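Local coordinates for protein transcriptional regulator (Saccharomonospora viridis, PDB 4KWA) that probably acts as a TetR-family transcriptional repressor, of which this chain holds the predicted DNA-binding helix-turn-helix and a helical domain that binds choline, at residues A[86-91]-A[175-179]; A[96-100]-A[163-167]; A[130-135]-A[148-152]; A[75-81]-A[140-144]. All blocks are in the same frame, centred on the assembly; numbering follows the deposited sequence. Where two conformers were deposited one is given.

Contact 1: residues A[86-91]-A[175-179]; sequences ELQLPT and VDHMR
Residues 86-91 lead out of helix 77-86 and pack against the first turn of helix 175-190, with CA atoms closest at Glu86-Arg179 (7.2 Å) and Leu89-Val175 (6.6 Å). A type I beta turn runs from Glu86 to Leu89, closed by Leu89 N to Glu86 O at 3.1 Å. Glu86 (chi1 t, chi2 p) brings its carboxylate to the edge of the Arg179 guanidinium in a two-pronged salt bridge: Arg179 NE to Glu86 OE1 2.8 Å, Arg179 NH2 to Glu86 OE2 3.1 Å. Arg179 NH1 also reaches Asp176 OD1 at 3.0 Å, one helical turn back, which makes a three-residue ionic network. Gln88 contributes little here; its side chain lies about 4 Å (nearest atoms) from the bound choline. Leu89 (m, t), its CA-CB bond toward helix 175-190, has the most surface covered in this contact, with CB 4.0 Å from Val175 CG1 and CD2 3.9 Å from Met178 CG; Met178 is selenomethionine, extended in t, t, t. Pro90, the centre of an inverse gamma turn, places CD 3.7 Å from Met178 SE and its carbonyl O 3.6 Å from Val175 CG2. Thr91 finishes the strip, CG2 4.0 Å from Val175 CG1. This is the loop between helices 77-86 and 94-109 of the TetR-type C-terminal domain, packed on helix 175-190 and supplying Gln88 to the choline pocket.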
loop_
_atom_site.group_PDB
_atom_site.type_symbol
_atom_site.label_atom_id
_atom_site.label_comp_id
_atom_site.label_asym_id
_atom_site.label_seq_id
_atom_site.Cartn_x
_atom_site.Cartn_y
_atom_site.Cartn_z
ATOM N N GLU A 86 -6.860 -15.605 5.801
ATOM C CA GLU A 86 -6.985 -15.261 7.208
ATOM C C GLU A 86 -5.610 -14.801 7.833
ATOM O O GLU A 86 -5.531 -13.890 8.696
ATOM C CB GLU A 86 -7.586 -16.448 8.001
ATOM C CG GLU A 86 -7.678 -16.192 9.510
ATOM C CD GLU A 86 -8.802 -15.221 9.887
ATOM O OE1 GLU A 86 -9.796 -15.077 9.119
ATOM O OE2 GLU A 86 -8.735 -14.621 10.998
ATOM N N LEU A 87 -4.572 -15.568 7.524
ATOM C CA LEU A 87 -3.185 -15.247 7.928
ATOM C C LEU A 87 -2.686 -13.873 7.438
ATOM O O LEU A 87 -1.712 -13.359 7.942
ATOM C CB LEU A 87 -2.236 -16.252 7.330
ATOM C CG LEU A 87 -2.234 -17.601 7.944
ATOM C CD1 LEU A 87 -1.301 -18.426 7.079
ATOM C CD2 LEU A 87 -1.741 -17.450 9.369
ATOM N N GLN A 88 -3.341 -13.287 6.427
ATOM C CA GLN A 88 -2.998 -12.000 5.942
ATOM C C GLN A 88 -3.732 -10.892 6.590
ATOM O O GLN A 88 -3.452 -9.752 6.238
ATOM C CB GLN A 88 -3.222 -11.855 4.422
ATOM C CG GLN A 88 -2.618 -12.962 3.578
ATOM C CD GLN A 88 -1.269 -13.549 4.065
ATOM O OE1 GLN A 88 -1.130 -14.806 4.208
ATOM N NE2 GLN A 88 -0.266 -12.703 4.258
ATOM N N LEU A 89 -4.690 -11.159 7.481
ATOM C CA LEU A 89 -5.400 -10.052 8.094
ATOM C C LEU A 89 -4.552 -9.328 9.096
ATOM O O LEU A 89 -3.810 -9.953 9.801
ATOM C CB LEU A 89 -6.666 -10.580 8.766
ATOM C CG LEU A 89 -7.570 -11.307 7.797
ATOM C CD1 LEU A 89 -8.785 -11.803 8.562
ATOM C CD2 LEU A 89 -7.952 -10.497 6.599
ATOM N N PRO A 90 -4.704 -8.008 9.232
ATOM C CA PRO A 90 -3.880 -7.314 10.193
ATOM C C PRO A 90 -4.499 -7.402 11.571
ATOM O O PRO A 90 -4.857 -6.367 12.144
ATOM C CB PRO A 90 -3.933 -5.868 9.700
ATOM C CG PRO A 90 -5.228 -5.795 8.970
ATOM C CD PRO A 90 -5.331 -7.085 8.247
ATOM N N THR A 91 -4.593 -8.617 12.124
ATOM C CA THR A 91 -5.185 -8.781 13.463
ATOM C C THR A 91 -4.288 -8.185 14.561
ATOM O O THR A 91 -3.047 -8.068 14.470
ATOM C CB THR A 91 -5.520 -10.243 13.683
ATOM O OG1 THR A 91 -4.406 -11.027 13.325
ATOM C CG2 THR A 91 -6.564 -10.683 12.751
ATOM N N VAL A 175 -11.045 -5.083 10.586
ATOM C CA VAL A 175 -10.533 -6.409 10.140
ATOM C C VAL A 175 -11.757 -7.313 9.782
ATOM O O VAL A 175 -11.683 -8.112 8.868
ATOM C CB VAL A 175 -9.719 -7.091 11.256
ATOM C CG1 VAL A 175 -9.349 -8.519 10.885
ATOM C CG2 VAL A 175 -8.456 -6.321 11.591
ATOM N N ASP A 176 -12.857 -7.314 10.594
ATOM C CA ASP A 176 -14.045 -8.139 10.291
ATOM C C ASP A 176 -14.596 -7.812 8.914
ATOM O O ASP A 176 -14.929 -8.702 8.143
ATOM C CB ASP A 176 -15.170 -7.947 11.339
ATOM C CG ASP A 176 -14.841 -8.579 12.716
ATOM O OD1 ASP A 176 -14.119 -9.574 12.811
ATOM O OD2 ASP A 176 -15.384 -8.090 13.722
ATOM N N HIS A 177 -14.608 -6.521 8.551
ATOM C CA HIS A 177 -15.154 -6.126 7.220
ATOM C C HIS A 177 -14.247 -6.624 6.083
ATOM O O HIS A 177 -14.726 -7.130 5.091
ATOM C CB HIS A 177 -15.474 -4.657 7.174
ATOM C CG HIS A 177 -16.616 -4.279 8.098
ATOM N ND1 HIS A 177 -16.462 -3.465 9.211
ATOM C CD2 HIS A 177 -17.924 -4.664 8.103
ATOM C CE1 HIS A 177 -17.628 -3.323 9.819
ATOM N NE2 HIS A 177 -18.530 -4.042 9.170
HETATM N N MSE A 178 -12.938 -6.515 6.290
HETATM C CA MSE A 178 -11.967 -7.004 5.299
HETATM C C MSE A 178 -12.128 -8.520 5.109
HETATM O O MSE A 178 -12.037 -9.065 3.985
HETATM C CB MSE A 178 -10.558 -6.635 5.859
HETATM C CG MSE A 178 -9.492 -7.315 5.043
HETATM SE SE MSE A 178 -7.747 -6.464 5.471
HETATM C CE MSE A 178 -6.641 -7.501 4.309
ATOM N N ARG A 179 -12.253 -9.215 6.213
ATOM C CA ARG A 179 -12.464 -10.653 6.211
ATOM C C ARG A 179 -13.683 -11.015 5.405
ATOM O O ARG A 179 -13.602 -11.851 4.566
ATOM C CB ARG A 179 -12.575 -11.252 7.613
ATOM C CG ARG A 179 -12.612 -12.760 7.629
ATOM C CD ARG A 179 -12.802 -13.362 9.008
ATOM N NE ARG A 179 -11.671 -13.148 9.875
ATOM C CZ ARG A 179 -11.662 -12.335 10.913
ATOM N NH1 ARG A 179 -12.710 -11.645 11.251
ATOM N NH2 ARG A 179 -10.584 -12.208 11.634
#

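Contact 2: residues A[96-100]-A[163-167]; sequences RDEWS and GIQVL. With CHT (choline ion), chain E.
Helix segments 96-100 and 163-167 cross at -104°, nearly perpendicular, with their axes 11.2 Å apart; the nearest CA pairs are Trp99-Gly163 (7.8 Å) and Ser100-Leu167 (7.9 Å). So wide a gap has to be filled by long side chains. The apolar packing comes first. Leu167 (chi1 -85°, chi2 p) has the most surface covered, its CD2 lying 3.8 Å from Trp99 CB and 3.9 Å from Ser100 N. Trp99 (chi1 -85°, chi2 82°) reaches across to bring CZ3 to 3.6 Å from Gly163 CA. An ideal CB on Gly163 would fall 2.1 Å from Trp99 CZ3, so the indole fits because this position has no side chain. The Arg96 guanidinium has apolar Leu167 CD1 over one face, and Arg96 NE lies 3.7 Å from Leu167 CG; its polar link is a water that accepts from Arg96 NH1 (2.9 Å) and donates to Leu167 O (2.9 Å). No direct hydrogen bond joins the segments; Trp99 NE1 is instead bonded to Gln88 O. Ligand contact is the third kind. Choline sets its methyl C7 over one face of the Trp99 ring, 3.7 Å from Trp99 CE2. Because Asp160 of helix 148-168 also belongs to the pocket, the chemistry implies that a quaternary ammonium cation is received by an aromatic face and a nearby acidic side chain.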
loop_
_atom_site.group_PDB
_atom_site.type_symbol
_atom_site.label_atom_id
_atom_site.label_comp_id
_atom_site.label_asym_id
_atom_site.label_seq_id
_atom_site.Cartn_x
_atom_site.Cartn_y
_atom_site.Cartn_z
ATOM N N ARG A 96 -0.719 -7.198 12.845
ATOM C CA ARG A 96 -0.909 -5.724 12.648
ATOM C C ARG A 96 0.442 -5.036 12.516
ATOM O O ARG A 96 0.664 -4.217 11.588
ATOM C CB ARG A 96 -1.681 -5.124 13.813
ATOM C CG ARG A 96 -1.879 -3.617 13.737
ATOM C CD ARG A 96 -2.792 -3.275 12.597
ATOM N NE ARG A 96 -3.278 -1.879 12.655
ATOM C CZ ARG A 96 -4.533 -1.478 12.836
ATOM N NH1 ARG A 96 -4.796 -0.169 12.801
ATOM N NH2 ARG A 96 -5.564 -2.324 12.976
ATOM N N ASP A 97 1.406 -5.433 13.360
ATOM C CA ASP A 97 2.771 -4.869 13.267
ATOM C C ASP A 97 3.433 -5.201 11.960
ATOM O O ASP A 97 4.156 -4.374 11.363
ATOM C CB ASP A 97 3.617 -5.377 14.428
ATOM C CG ASP A 97 3.256 -4.734 15.764
ATOM O OD1 ASP A 97 2.528 -3.760 15.808
ATOM O OD2 ASP A 97 3.665 -5.280 16.792
ATOM N N GLU A 98 3.289 -6.451 11.504
ATOM C CA GLU A 98 3.865 -6.805 10.230
ATOM C C GLU A 98 3.326 -5.913 9.139
ATOM O O GLU A 98 4.103 -5.364 8.350
ATOM C CB GLU A 98 3.663 -8.294 9.947
ATOM C CG GLU A 98 4.468 -9.176 10.893
ATOM C CD GLU A 98 4.273 -10.663 10.606
ATOM O OE1 GLU A 98 3.438 -11.003 9.771
ATOM O OE2 GLU A 98 4.978 -11.497 11.164
ATOM N N TRP A 99 1.993 -5.672 9.141
ATOM C CA TRP A 99 1.454 -4.766 8.180
ATOM C C TRP A 99 2.097 -3.414 8.265
ATOM O O TRP A 99 2.398 -2.820 7.242
ATOM C CB TRP A 99 -0.081 -4.665 8.310
ATOM C CG TRP A 99 -0.838 -5.738 7.556
ATOM C CD1 TRP A 99 -1.085 -6.987 7.948
ATOM C CD2 TRP A 99 -1.313 -5.646 6.191
ATOM N NE1 TRP A 99 -1.738 -7.705 6.949
ATOM C CE2 TRP A 99 -1.899 -6.892 5.858
ATOM C CE3 TRP A 99 -1.299 -4.650 5.227
ATOM C CZ2 TRP A 99 -2.515 -7.153 4.592
ATOM C CZ3 TRP A 99 -1.933 -4.899 3.962
ATOM C CH2 TRP A 99 -2.538 -6.149 3.664
ATOM N N SER A 100 2.249 -2.918 9.489
ATOM C CA SER A 100 2.856 -1.605 9.721
ATOM C C SER A 100 4.222 -1.509 9.062
ATOM O O SER A 100 4.579 -0.469 8.514
ATOM C CB SER A 100 2.986 -1.288 11.222
ATOM O OG SER A 100 1.731 -1.175 11.887
ATOM N N GLY A 163 -5.984 -3.878 3.165
ATOM C CA GLY A 163 -5.233 -3.665 4.405
ATOM C C GLY A 163 -4.909 -2.255 4.723
ATOM O O GLY A 163 -4.949 -1.808 5.853
ATOM N N ILE A 164 -4.644 -1.516 3.642
ATOM C CA ILE A 164 -4.434 -0.113 3.713
ATOM C C ILE A 164 -5.663 0.568 4.269
ATOM O O ILE A 164 -5.522 1.421 5.152
ATOM C CB ILE A 164 -4.014 0.471 2.325
ATOM C CG1 ILE A 164 -2.742 -0.136 1.829
ATOM C CG2 ILE A 164 -3.867 2.019 2.411
ATOM C CD1 ILE A 164 -2.514 0.045 0.327
ATOM N N GLN A 165 -6.841 0.250 3.736
ATOM C CA GLN A 165 -8.071 0.832 4.178
ATOM C C GLN A 165 -8.212 0.541 5.725
ATOM O O GLN A 165 -8.573 1.457 6.507
ATOM C CB GLN A 165 -9.229 0.321 3.313
ATOM C CG GLN A 165 -9.104 0.695 1.850
ATOM C CD GLN A 165 -10.221 0.109 1.003
ATOM O OE1 GLN A 165 -11.213 -0.382 1.547
ATOM N NE2 GLN A 165 -10.101 0.221 -0.342
ATOM N N VAL A 166 -7.854 -0.664 6.175
ATOM C CA VAL A 166 -7.898 -0.907 7.615
ATOM C C VAL A 166 -6.920 -0.063 8.409
ATOM O O VAL A 166 -7.309 0.666 9.355
ATOM C CB VAL A 166 -7.727 -2.418 7.940
ATOM C CG1 VAL A 166 -7.713 -2.667 9.459
ATOM C CG2 VAL A 166 -8.788 -3.238 7.156
ATOM N N LEU A 167 -5.653 -0.116 8.032
ATOM C CA LEU A 167 -4.613 0.664 8.740
ATOM C C LEU A 167 -4.734 2.196 8.776
ATOM O O LEU A 167 -4.445 2.820 9.844
ATOM C CB LEU A 167 -3.223 0.250 8.374
ATOM C CG LEU A 167 -2.658 -0.950 9.166
ATOM C CD1 LEU A 167 -3.261 -2.280 8.779
ATOM C CD2 LEU A 167 -1.147 -1.052 8.956
HETATM C C4 CHT E . 3.094 -9.497 1.692
HETATM C C5 CHT E . 2.437 -9.626 3.068
HETATM C C6 CHT E . 1.472 -7.345 3.020
HETATM C C7 CHT E . 1.026 -8.834 4.828
HETATM C C8 CHT E . 0.091 -9.235 2.573
HETATM O O6 CHT E . 4.418 -10.036 1.824
HETATM N N1 CHT E . 1.257 -8.763 3.354
HETATM O O HOH W 1 -2.852 1.901 12.057
#

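Contact 3: residues A[130-135]-A[148-152]; sequences IAMTIR and ADELA
Two consecutive helices of the TetR-type C-terminal domain pack here: the late part of helix 113-139 against the start of helix 148-168. The segments cross at 128°, with axes 8.6 Å apart and CA atoms nearest at Ala131-Ala148 (5.2 Å), a closeness that small alanines permit. Ala148 is the principal bump. Ala148 CB drops into a hollow formed by Ala131 O (3.9 Å), Ile134 CG2 (3.8 Å) and Arg135 CG (3.8 Å). One turn on, Ala152 CB fits beside Ala131 CB (4.0 Å) and Ile130 CG2 (3.9 Å). In the reverse direction Ile134 (m, t) pushes CD1 to 3.5 Å from Leu151 CG and 4.0 Å from Ala152 N; Leu151 in turn touches Phe185 and Ile190 of helix 175-190. At the solvent side, the Arg135 guanidinium lays one face over Ala148 CB and forms a salt bridge, with a weak hydrogen bond, from NH2 to Asp149 OD2 (3.2 Å). A water accepts from Arg135 NH2 at 2.5 Å and donates to Asp149 OD1 at 3.0 Å.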
loop_
_atom_site.group_PDB
_atom_site.type_symbol
_atom_site.label_atom_id
_atom_site.label_comp_id
_atom_site.label_asym_id
_atom_site.label_seq_id
_atom_site.Cartn_x
_atom_site.Cartn_y
_atom_site.Cartn_z
ATOM N N ILE A 130 -0.383 -18.746 -3.606
ATOM C CA ILE A 130 -1.745 -18.463 -3.974
ATOM C C ILE A 130 -2.059 -19.138 -5.277
ATOM O O ILE A 130 -3.077 -19.891 -5.375
ATOM C CB ILE A 130 -1.960 -16.928 -4.137
ATOM C CG1 ILE A 130 -1.724 -16.195 -2.819
ATOM C CG2 ILE A 130 -3.382 -16.669 -4.590
ATOM C CD1 ILE A 130 -2.560 -16.716 -1.675
ATOM N N ALA A 131 -1.210 -18.939 -6.282
ATOM C CA ALA A 131 -1.507 -19.548 -7.571
ATOM C C ALA A 131 -1.602 -21.088 -7.517
ATOM O O ALA A 131 -2.459 -21.747 -8.161
ATOM C CB ALA A 131 -0.452 -19.070 -8.613
HETATM N N MSE A 132 -0.710 -21.678 -6.716
HETATM C CA MSE A 132 -0.699 -23.101 -6.566
HETATM C C MSE A 132 -1.951 -23.534 -5.898
HETATM O O MSE A 132 -2.476 -24.599 -6.243
HETATM C CB MSE A 132 0.540 -23.567 -5.818
HETATM C CG MSE A 132 0.504 -25.059 -5.599
HETATM SE SE MSE A 132 1.987 -25.450 -4.340
HETATM C CE MSE A 132 1.452 -24.766 -2.539
ATOM N N THR A 133 -2.433 -22.773 -4.910
ATOM C CA THR A 133 -3.687 -23.166 -4.226
ATOM C C THR A 133 -4.910 -23.158 -5.177
ATOM O O THR A 133 -5.785 -24.038 -5.155
ATOM C CB THR A 133 -3.875 -22.254 -3.052
ATOM O OG1 THR A 133 -2.638 -22.354 -2.286
ATOM C CG2 THR A 133 -5.120 -22.667 -2.150
ATOM N N ILE A 134 -4.963 -22.119 -5.997
ATOM C CA ILE A 134 -5.981 -22.013 -7.016
ATOM C C ILE A 134 -5.971 -23.215 -7.931
ATOM O O ILE A 134 -7.052 -23.804 -8.117
ATOM C CB ILE A 134 -5.886 -20.656 -7.755
ATOM C CG1 ILE A 134 -6.255 -19.562 -6.745
ATOM C CG2 ILE A 134 -6.811 -20.619 -8.941
ATOM C CD1 ILE A 134 -5.785 -18.178 -7.165
ATOM N N ARG A 135 -4.805 -23.597 -8.488
ATOM C CA ARG A 135 -4.747 -24.753 -9.382
ATOM C C ARG A 135 -5.105 -26.060 -8.652
ATOM O O ARG A 135 -5.683 -26.980 -9.206
ATOM C CB ARG A 135 -3.333 -24.843 -10.025
ATOM C CG ARG A 135 -3.018 -23.614 -10.846
ATOM C CD ARG A 135 -1.619 -23.708 -11.471
ATOM N NE ARG A 135 -1.110 -22.501 -12.122
ATOM C CZ ARG A 135 -0.133 -21.755 -11.593
ATOM N NH1 ARG A 135 0.504 -22.149 -10.430
ATOM N NH2 ARG A 135 0.290 -20.719 -12.247
ATOM N N ALA A 148 -4.910 -18.759 -13.192
ATOM C CA ALA A 148 -4.486 -18.658 -11.799
ATOM C C ALA A 148 -3.495 -17.584 -11.534
ATOM O O ALA A 148 -3.387 -17.094 -10.415
ATOM C CB ALA A 148 -3.919 -19.979 -11.325
ATOM N N ASP A 149 -2.715 -17.232 -12.530
ATOM C CA ASP A 149 -1.774 -16.171 -12.335
ATOM C C ASP A 149 -2.510 -14.778 -12.250
ATOM O O ASP A 149 -2.145 -13.916 -11.437
ATOM C CB ASP A 149 -0.840 -16.171 -13.572
ATOM C CG ASP A 149 0.299 -17.173 -13.489
ATOM O OD1 ASP A 149 1.308 -16.836 -12.851
ATOM O OD2 ASP A 149 0.286 -18.213 -14.185
ATOM N N GLU A 150 -3.456 -14.547 -13.143
ATOM C CA GLU A 150 -4.216 -13.277 -13.135
ATOM C C GLU A 150 -4.982 -13.173 -11.834
ATOM O O GLU A 150 -5.023 -12.081 -11.214
ATOM C CB GLU A 150 -5.194 -13.170 -14.324
ATOM C CG GLU A 150 -4.563 -12.888 -15.686
ATOM C CD GLU A 150 -4.030 -11.446 -15.896
ATOM O OE1 GLU A 150 -3.757 -11.142 -17.081
ATOM O OE2 GLU A 150 -3.890 -10.599 -14.954
ATOM N N LEU A 151 -5.532 -14.315 -11.401
ATOM C CA LEU A 151 -6.274 -14.406 -10.157
ATOM C C LEU A 151 -5.364 -14.203 -8.958
ATOM O O LEU A 151 -5.760 -13.524 -8.041
ATOM C CB LEU A 151 -7.064 -15.712 -10.082
ATOM C CG LEU A 151 -7.837 -15.901 -8.763
ATOM C CD1 LEU A 151 -8.711 -14.685 -8.472
ATOM C CD2 LEU A 151 -8.722 -17.147 -8.813
ATOM N N ALA A 152 -4.206 -14.902 -8.858
ATOM C CA ALA A 152 -3.257 -14.589 -7.802
ATOM C C ALA A 152 -2.911 -13.072 -7.786
ATOM O O ALA A 152 -2.764 -12.499 -6.758
ATOM C CB ALA A 152 -1.984 -15.379 -7.995
HETATM O O HOH W 2 2.189 -19.339 -11.495
#

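Contact 4: residues A[75-81]-A[140-144]; sequences ADARERL and QGVFR
A capped helix start meets a capped helix end in this contact: Asp76 is the N-cap of helix 77-86, and Gly141 (phi 80°), past helix 113-139, has the positive phi of a Schellman motif. Asp76 OD2 accepts from Arg78 N at 2.9 Å and, weakly, from Glu79 N at 3.4 Å. The CA atoms lie nearest at Ala77-Gln140 (7.7 Å) and Arg78-Val142 (7.2 Å). Gln140 (m, t, chi3 -8°) brackets the N-cap with its amide, NE2 donating to Ala75 O at 3.0 Å while OE1 accepts from Ala77 N at 3.1 Å, both nearly linear (168° and 170°). One side chain thus takes up polar backbone groups before and after Asp76. Phe143 has the most surface covered. Its chi1 (m) directs the ring along the first helical turn, where Phe143 CZ lies 3.7 Å from Ala77 O and 3.8 Å from Arg78 CA, and Ile190 of helix 175-190 packs on the same side chain. Ala77, third in covered area, points toward the loop and puts CB 4.2 Å from Phe143 CE2. Farther along, Leu81 (t, p) closes the apolar patch, its CD2 3.8 Å from Phe143 CZ.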
loop_
_atom_site.group_PDB
_atom_site.type_symbol
_atom_site.label_atom_id
_atom_site.label_comp_id
_atom_site.label_asym_id
_atom_site.label_seq_id
_atom_site.Cartn_x
_atom_site.Cartn_y
_atom_site.Cartn_z
ATOM N N ALA A 75 -6.168 -30.311 3.637
ATOM C CA ALA A 75 -6.076 -30.823 2.227
ATOM C C ALA A 75 -7.070 -30.189 1.265
ATOM O O ALA A 75 -6.814 -30.154 0.043
ATOM C CB ALA A 75 -6.216 -32.358 2.181
ATOM N N ASP A 76 -8.207 -29.707 1.773
ATOM C CA ASP A 76 -9.243 -29.117 0.908
ATOM C C ASP A 76 -8.750 -27.726 0.444
ATOM O O ASP A 76 -8.405 -26.875 1.265
ATOM C CB ASP A 76 -10.584 -29.014 1.620
ATOM C CG ASP A 76 -11.684 -28.539 0.678
ATOM O OD1 ASP A 76 -12.373 -29.402 0.117
ATOM O OD2 ASP A 76 -11.774 -27.342 0.396
ATOM N N ALA A 77 -8.690 -27.448 -0.853
ATOM C CA ALA A 77 -8.139 -26.181 -1.259
ATOM C C ALA A 77 -9.017 -24.960 -0.867
ATOM O O ALA A 77 -8.495 -23.911 -0.647
ATOM C CB ALA A 77 -7.819 -26.189 -2.774
ATOM N N ARG A 78 -10.335 -25.106 -0.739
ATOM C CA ARG A 78 -11.113 -23.933 -0.311
ATOM C C ARG A 78 -10.702 -23.576 1.107
ATOM O O ARG A 78 -10.473 -22.373 1.409
ATOM C CB ARG A 78 -12.643 -24.124 -0.356
ATOM C CG ARG A 78 -13.402 -22.927 0.245
ATOM C CD ARG A 78 -14.934 -23.015 0.360
ATOM N NE ARG A 78 -15.335 -22.061 1.398
ATOM C CZ ARG A 78 -15.110 -22.270 2.697
ATOM N NH1 ARG A 78 -14.498 -23.387 3.087
ATOM N NH2 ARG A 78 -15.436 -21.355 3.606
ATOM N N GLU A 79 -10.636 -24.582 1.970
ATOM C CA GLU A 79 -10.214 -24.336 3.378
ATOM C C GLU A 79 -8.783 -23.763 3.356
ATOM O O GLU A 79 -8.486 -22.840 4.099
ATOM C CB GLU A 79 -10.258 -25.584 4.274
ATOM C CG GLU A 79 -10.017 -25.220 5.734
ATOM C CD GLU A 79 -11.094 -24.299 6.358
ATOM O OE1 GLU A 79 -12.213 -24.160 5.795
ATOM O OE2 GLU A 79 -10.811 -23.700 7.427
ATOM N N ARG A 80 -7.887 -24.320 2.532
ATOM C CA ARG A 80 -6.542 -23.783 2.478
ATOM C C ARG A 80 -6.508 -22.286 2.113
ATOM O O ARG A 80 -5.852 -21.474 2.780
ATOM C CB ARG A 80 -5.641 -24.567 1.497
ATOM C CG ARG A 80 -5.230 -25.913 1.906
ATOM C CD ARG A 80 -4.314 -26.553 0.871
ATOM N NE ARG A 80 -2.985 -26.020 0.847
ATOM C CZ ARG A 80 -1.993 -26.413 1.653
ATOM N NH1 ARG A 80 -2.233 -27.225 2.686
ATOM N NH2 ARG A 80 -0.761 -25.911 1.515
ATOM N N LEU A 81 -7.202 -21.937 1.032
ATOM C CA LEU A 81 -7.285 -20.523 0.547
ATOM C C LEU A 81 -7.896 -19.629 1.647
ATOM O O LEU A 81 -7.368 -18.550 1.955
ATOM C CB LEU A 81 -8.036 -20.479 -0.759
ATOM C CG LEU A 81 -7.902 -19.164 -1.485
ATOM C CD1 LEU A 81 -6.457 -18.868 -1.862
ATOM C CD2 LEU A 81 -8.820 -19.113 -2.714
ATOM N N GLN A 140 -9.355 -30.263 -7.953
ATOM C CA GLN A 140 -10.322 -30.860 -7.029
ATOM C C GLN A 140 -11.805 -30.585 -7.466
ATOM O O GLN A 140 -12.740 -31.155 -6.889
ATOM C CB GLN A 140 -10.084 -30.290 -5.601
ATOM C CG GLN A 140 -8.776 -30.768 -4.954
ATOM C CD GLN A 140 -8.606 -30.274 -3.516
ATOM O OE1 GLN A 140 -9.369 -29.470 -3.042
ATOM N NE2 GLN A 140 -7.629 -30.805 -2.819
ATOM N N GLY A 141 -12.005 -29.647 -8.393
ATOM C CA GLY A 141 -13.313 -29.250 -8.921
ATOM C C GLY A 141 -14.080 -28.303 -8.021
ATOM O O GLY A 141 -15.296 -28.112 -8.180
ATOM N N VAL A 142 -13.406 -27.660 -7.082
ATOM C CA VAL A 142 -14.133 -26.730 -6.216
ATOM C C VAL A 142 -13.985 -25.284 -6.615
ATOM O O VAL A 142 -14.802 -24.438 -6.182
ATOM C CB VAL A 142 -13.795 -26.974 -4.735
ATOM C CG1 VAL A 142 -14.450 -25.940 -3.844
ATOM C CG2 VAL A 142 -14.241 -28.374 -4.289
ATOM N N PHE A 143 -12.995 -25.018 -7.475
ATOM C CA PHE A 143 -12.720 -23.702 -7.993
ATOM C C PHE A 143 -12.956 -23.682 -9.512
ATOM O O PHE A 143 -12.627 -24.644 -10.192
ATOM C CB PHE A 143 -11.267 -23.183 -7.753
ATOM C CG PHE A 143 -10.867 -22.974 -6.331
ATOM C CD1 PHE A 143 -11.765 -22.745 -5.321
ATOM C CD2 PHE A 143 -9.561 -22.898 -6.028
ATOM C CE1 PHE A 143 -11.304 -22.549 -3.997
ATOM C CE2 PHE A 143 -9.117 -22.741 -4.740
ATOM C CZ PHE A 143 -10.006 -22.541 -3.706
ATOM N N ARG A 144 -13.527 -22.572 -9.965
ATOM C CA ARG A 144 -13.795 -22.279 -11.389
ATOM C C ARG A 144 -12.484 -22.273 -12.207
ATOM O O ARG A 144 -11.431 -21.799 -11.742
ATOM C CB ARG A 144 -14.263 -20.803 -11.585
ATOM C CG ARG A 144 -15.682 -20.326 -11.393
ATOM C CD ARG A 144 -15.831 -19.094 -12.322
ATOM N NE ARG A 144 -15.165 -17.901 -11.818
ATOM C CZ ARG A 144 -14.513 -16.984 -12.539
ATOM N NH1 ARG A 144 -14.215 -17.151 -13.840
ATOM N NH2 ARG A 144 -14.010 -15.942 -11.900
#

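In the fold
All four contacts belong to the C-terminal domain and form two pairs. Contacts 1 and 2, centres 9 Å apart, meet at the choline pocket: Gln88 O to Trp99 NE1 (2.8 Å) and Thr91 O to Arg96 N (3.0 Å) join them. Contacts 3 and 4, centres 11 Å apart, share a packed region in which Ile134 O lies 3.4 Å from Phe143 CD2. This pair lies away from the pocket, the side chains of Ile130 and Leu81 being about 9 Å and 12 Å from the choline. Helix 148-168 connects the pairs, serving contacts 3 and 2, whose centres are 23 Å apart. It also meets the second subunit, through Glu150 in contact 3 and Ile164 in contact 2.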